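PDB 3PJV: cyclic dimeric GMP binding protein from Pseudomonas fluorescens, which senses c-di-GMP inside the cell and relays that signal across the membrane to its periplasmic domain, thereby controlling periplasmic proteolysis, probably that carried out by LapG. Local coordinates for the interface of chains A and B. Numbering follows the deposited sequence. Chains: chain A/B, Cyclic dimeric GMP binding protein.

Contact 1: the interface of chains A and B. Residues chain A 58-61; chain B 109-111.
The carboxylate oxygen OE2 of B:Glu111 is gripped by two nitrogens of its strand neighbour B:Arg109, while the other oxygen of the same carboxylate turns across the interface to A:Arg59. B:Arg109 approaches side-on: its NE lies 2.8 Å from OE2 of B:Glu111 and its NH2 3.0 Å away. Both donors come to the anti side of OE2 and from the same face of the carboxylate, with the oxygen lying in the guanidinium plane. A bend at chi3 (71°) of B:Arg109 folds the guanidinium back towards B:Glu111. The second oxygen, OE1, is met on its syn side by NH1 of A:Arg59 at 3.3 Å, in a long salt bridge whose flat groups are turned 61° apart. A:Arg59 is poorly ordered, so this link is probably looser than the one within chain B. The carboxylate thus stands between two arginines, one from each chain, and probably balances their charge. A:Arg59 runs extended alongside B:Glu111, pointing the same way, and one face of its guanidinium is covered by CG2 of A:Val61.

Beneath these side chains the backbones of strand 57-62 of chain A and strand 105-114 of chain B pair antiparallel, joining the two subunits in a continuous sheet. A:Arg59 and B:Glu111 exchange backbone bonds in both directions, N of B:Glu111 lying 2.8 Å from O of A:Arg59. A:Val61 and B:Arg109 do likewise, with 2.8 Å between N of A:Val61 and O of B:Arg109. A:Val60 and B:Val110 face each other between these pairs and turn their side chains to the opposite surface of the sheet from the charged groups. On the charged surface A:Val61 lies beside B:Arg109, both methyls, CG1 and CG2, reaching to 4.1 Å from the guanidinium NH2 of B:Arg109.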
loop_
_atom_site.group_PDB
_atom_site.type_symbol
_atom_site.label_atom_id
_atom_site.label_comp_id
_atom_site.label_asym_id
_atom_site.label_seq_id
_atom_site.Cartn_x
_atom_site.Cartn_y
_atom_site.Cartn_z
ATOM N N ILE A 58 7.190 11.735 -4.237
ATOM C CA ILE A 58 7.829 11.130 -5.411
ATOM C C ILE A 58 8.325 12.277 -6.270
ATOM O O ILE A 58 7.603 13.239 -6.509
ATOM C CB ILE A 58 6.858 10.282 -6.240
ATOM C CG1 ILE A 58 6.294 9.151 -5.384
ATOM C CG2 ILE A 58 7.565 9.674 -7.476
ATOM C CD1 ILE A 58 5.290 8.292 -6.113
ATOM N N ARG A 59 9.565 12.183 -6.719
ATOM C CA ARG A 59 10.153 13.217 -7.541
ATOM C C ARG A 59 10.943 12.557 -8.664
ATOM O O ARG A 59 11.596 11.540 -8.448
ATOM C CB ARG A 59 11.070 14.087 -6.671
ATOM C CG ARG A 59 11.737 15.257 -7.366
ATOM C CD ARG A 59 12.661 15.976 -6.383
ATOM N NE ARG A 59 13.432 17.037 -7.010
ATOM C CZ ARG A 59 14.733 17.235 -6.817
ATOM N NH1 ARG A 59 15.418 16.436 -6.005
ATOM N NH2 ARG A 59 15.352 18.233 -7.440
ATOM N N VAL A 60 10.869 13.121 -9.863
ATOM C CA VAL A 60 11.684 12.639 -10.980
ATOM C C VAL A 60 12.583 13.793 -11.361
ATOM O O VAL A 60 12.114 14.897 -11.600
ATOM C CB VAL A 60 10.805 12.209 -12.182
ATOM C CG1 VAL A 60 11.674 11.706 -13.336
ATOM C CG2 VAL A 60 9.796 11.144 -11.731
ATOM N N VAL A 61 13.883 13.537 -11.359
ATOM C CA VAL A 61 14.884 14.568 -11.615
ATOM C C VAL A 61 15.605 14.304 -12.938
ATOM O O VAL A 61 16.076 13.195 -13.195
ATOM C CB VAL A 61 15.910 14.641 -10.462
ATOM C CG1 VAL A 61 17.011 15.670 -10.769
ATOM C CG2 VAL A 61 15.203 14.970 -9.153
ATOM N N ARG B 109 16.459 10.426 -12.532
ATOM C CA ARG B 109 16.473 9.690 -11.275
ATOM C C ARG B 109 15.097 9.812 -10.626
ATOM O O ARG B 109 14.561 10.914 -10.498
ATOM C CB ARG B 109 17.549 10.236 -10.326
ATOM C CG ARG B 109 17.516 9.584 -8.934
ATOM C CD ARG B 109 18.643 10.090 -8.026
ATOM N NE ARG B 109 18.423 11.475 -7.616
ATOM C CZ ARG B 109 19.121 12.514 -8.067
ATOM N NH1 ARG B 109 20.113 12.334 -8.937
ATOM N NH2 ARG B 109 18.838 13.731 -7.638
ATOM N N VAL B 110 14.529 8.670 -10.245
ATOM C CA VAL B 110 13.252 8.620 -9.541
ATOM C C VAL B 110 13.529 8.479 -8.053
ATOM O O VAL B 110 14.293 7.598 -7.640
ATOM C CB VAL B 110 12.412 7.406 -10.005
ATOM C CG1 VAL B 110 11.110 7.316 -9.209
ATOM C CG2 VAL B 110 12.145 7.483 -11.496
ATOM N N GLU B 111 12.924 9.362 -7.250
ATOM C CA GLU B 111 13.106 9.357 -5.793
ATOM C C GLU B 111 11.750 9.170 -5.097
ATOM O O GLU B 111 10.796 9.877 -5.398
ATOM C CB GLU B 111 13.716 10.697 -5.332
ATOM C CG GLU B 111 15.008 11.094 -6.062
ATOM C CD GLU B 111 15.503 12.481 -5.670
ATOM O OE1 GLU B 111 14.679 13.311 -5.249
ATOM O OE2 GLU B 111 16.718 12.743 -5.795
#

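Contact 2: the interface of chains A and B. Residues chain A 17, 20, 54, 118; chain B 54, 114-115, 118.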
loop_
_atom_site.group_PDB
_atom_site.type_symbol
_atom_site.label_atom_id
_atom_site.label_comp_id
_atom_site.label_asym_id
_atom_site.label_seq_id
_atom_site.Cartn_x
_atom_site.Cartn_y
_atom_site.Cartn_z
ATOM N N LEU A 17 9.855 -0.615 5.316
ATOM C CA LEU A 17 9.476 0.657 4.685
ATOM C C LEU A 17 10.483 1.065 3.624
ATOM O O LEU A 17 10.116 1.552 2.550
ATOM C CB LEU A 17 9.389 1.779 5.714
ATOM C CG LEU A 17 8.138 1.906 6.568
ATOM C CD1 LEU A 17 8.325 3.082 7.520
ATOM C CD2 LEU A 17 6.923 2.101 5.669
ATOM N N HIS A 20 9.889 -0.923 0.687
ATOM C CA HIS A 20 8.656 -0.454 0.062
ATOM C C HIS A 20 8.964 0.722 -0.880
ATOM O O HIS A 20 8.512 0.754 -2.031
ATOM C CB HIS A 20 7.649 -0.066 1.151
ATOM C CG HIS A 20 6.309 0.349 0.629
ATOM N ND1 HIS A 20 6.009 1.653 0.299
ATOM C CD2 HIS A 20 5.180 -0.366 0.403
ATOM C CE1 HIS A 20 4.750 1.726 -0.100
ATOM N NE2 HIS A 20 4.228 0.513 -0.057
ATOM N N TYR A 54 0.237 6.179 -0.443
ATOM C CA TYR A 54 1.231 5.398 0.302
ATOM C C TYR A 54 2.587 6.093 0.418
ATOM O O TYR A 54 3.442 5.658 1.197
ATOM C CB TYR A 54 1.469 4.019 -0.327
ATOM C CG TYR A 54 0.240 3.145 -0.463
ATOM C CD1 TYR A 54 -0.842 3.287 0.392
ATOM C CD2 TYR A 54 0.171 2.175 -1.460
ATOM C CE1 TYR A 54 -1.968 2.484 0.258
ATOM C CE2 TYR A 54 -0.945 1.375 -1.604
ATOM C CZ TYR A 54 -2.011 1.531 -0.751
ATOM O OH TYR A 54 -3.119 0.731 -0.902
ATOM N N PHE A 118 -4.913 5.391 4.499
ATOM C CA PHE A 118 -4.348 6.496 3.734
ATOM C C PHE A 118 -5.445 7.290 3.040
ATOM O O PHE A 118 -5.386 8.520 2.963
ATOM C CB PHE A 118 -3.316 5.987 2.709
ATOM C CG PHE A 118 -2.137 5.283 3.334
ATOM C CD1 PHE A 118 -1.025 6.001 3.751
ATOM C CD2 PHE A 118 -2.161 3.911 3.535
ATOM C CE1 PHE A 118 0.058 5.353 4.332
ATOM C CE2 PHE A 118 -1.085 3.263 4.126
ATOM C CZ PHE A 118 0.024 3.985 4.519
ATOM N N TYR B 54 -0.730 -3.496 2.608
ATOM C CA TYR B 54 -1.611 -2.659 3.430
ATOM C C TYR B 54 -3.055 -3.100 3.262
ATOM O O TYR B 54 -3.811 -2.489 2.508
ATOM C CB TYR B 54 -1.481 -1.197 3.007
ATOM C CG TYR B 54 -0.099 -0.603 3.225
ATOM C CD1 TYR B 54 0.764 -1.109 4.202
ATOM C CD2 TYR B 54 0.329 0.484 2.477
ATOM C CE1 TYR B 54 2.019 -0.551 4.406
ATOM C CE2 TYR B 54 1.565 1.049 2.679
ATOM C CZ TYR B 54 2.414 0.529 3.638
ATOM O OH TYR B 54 3.645 1.111 3.836
ATOM N N SER B 114 8.462 6.621 1.372
ATOM C CA SER B 114 7.232 5.912 1.755
ATOM C C SER B 114 6.688 6.437 3.081
ATOM O O SER B 114 7.446 6.657 4.022
ATOM C CB SER B 114 7.479 4.401 1.850
ATOM O OG SER B 114 7.677 3.850 0.559
ATOM N N HIS B 115 5.372 6.634 3.149
ATOM C CA HIS B 115 4.777 7.181 4.365
ATOM C C HIS B 115 4.755 6.127 5.470
ATOM O O HIS B 115 4.325 5.006 5.239
ATOM C CB HIS B 115 3.350 7.655 4.086
ATOM C CG HIS B 115 2.838 8.628 5.103
ATOM N ND1 HIS B 115 2.558 8.265 6.404
ATOM C CD2 HIS B 115 2.571 9.954 5.014
ATOM C CE1 HIS B 115 2.139 9.330 7.074
ATOM N NE2 HIS B 115 2.137 10.364 6.253
ATOM N N PHE B 118 1.362 3.528 8.378
ATOM C CA PHE B 118 0.937 2.127 8.558
ATOM C C PHE B 118 1.881 1.346 9.480
ATOM O O PHE B 118 1.438 0.619 10.372
ATOM C CB PHE B 118 0.774 1.393 7.208
ATOM C CG PHE B 118 -0.120 0.172 7.281
ATOM C CD1 PHE B 118 0.417 -1.079 7.520
ATOM C CD2 PHE B 118 -1.495 0.283 7.121
ATOM C CE1 PHE B 118 -0.391 -2.202 7.592
ATOM C CE2 PHE B 118 -2.312 -0.848 7.192
ATOM C CZ PHE B 118 -1.753 -2.087 7.430
HETATM O O HOH W 1 3.913 3.628 3.022
HETATM O O HOH W 2 -4.350 0.123 1.233
#
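B:Tyr54 pushes the edge of its ring against the face of A:Tyr54, the two planes standing 81° apart and the side chains sliding past each other in opposite directions. Its CD2 meets CD1 of A:Tyr54 at 3.7 Å, towards the rim of that ring. A:Phe118 comes over a face of the B:Tyr54 ring, its side chain crossing at about a right angle but its ring only moderately inclined, and brings CE2 to 3.5 Å from CD2 of B:Tyr54. A:Phe118 in turn offers one face to CD1 of A:Tyr54 and, through CZ, reaches CB of B:Phe118, so aromatic groups of both chains interlock.

The phenol end of B:Tyr54 runs under the imidazole of A:His20, its OH lying 3.9 Å from the ring plane over the centre. A:His20 leaves helix 6-32 with CG anti to the backbone N (chi1 -176°), and its ring edge points ND1 at the hydroxyl OG of B:Ser114. That bond, 2.8 Å between ND1 of A:His20 and OG of B:Ser114, is almost straight and lies in the imidazole plane. A leucine in place of A:His20 would probably leave the B:Ser114 hydroxyl without this partner and take the flat cover from the B:Tyr54 phenol.

Water 1 collects the phenol OH of B:Tyr54 and the backbone oxygens of A:Tyr54 and B:His115, with 2.7 Å between the water and OH of B:Tyr54. The backbone O of A:Tyr54 also accepts a hydrogen bond from N of B:His115 at 2.9 Å, the donor tilted 26° from the carbonyl plane. On the other side, water 2 links OH of A:Tyr54 to O of B:Tyr54. Together these contacts tie the first helix, the loop at Tyr54 and the start of the last helix of one subunit to its partner, probably helping to hold the periplasmic domains as a dimer.

About 17 Å separates the C-alpha centres of contact 1 and contact 2, and strand 105-114 of chain B joins them: its middle pairs with chain A in contact 1, and its last residue, B:Ser114, belongs to contact 2. In chain A the Tyr54 loop lies just ahead of strand 57-62. A shift of the B strand along its partner would therefore probably be felt at both places. Two-fold symmetry gives each contact a twin, although Tyr54 and Phe118 are set differently in the two chains. Shared sheet edges flank the aromatic cluster, which would suit a dimeric output domain if the deposited pair is biological.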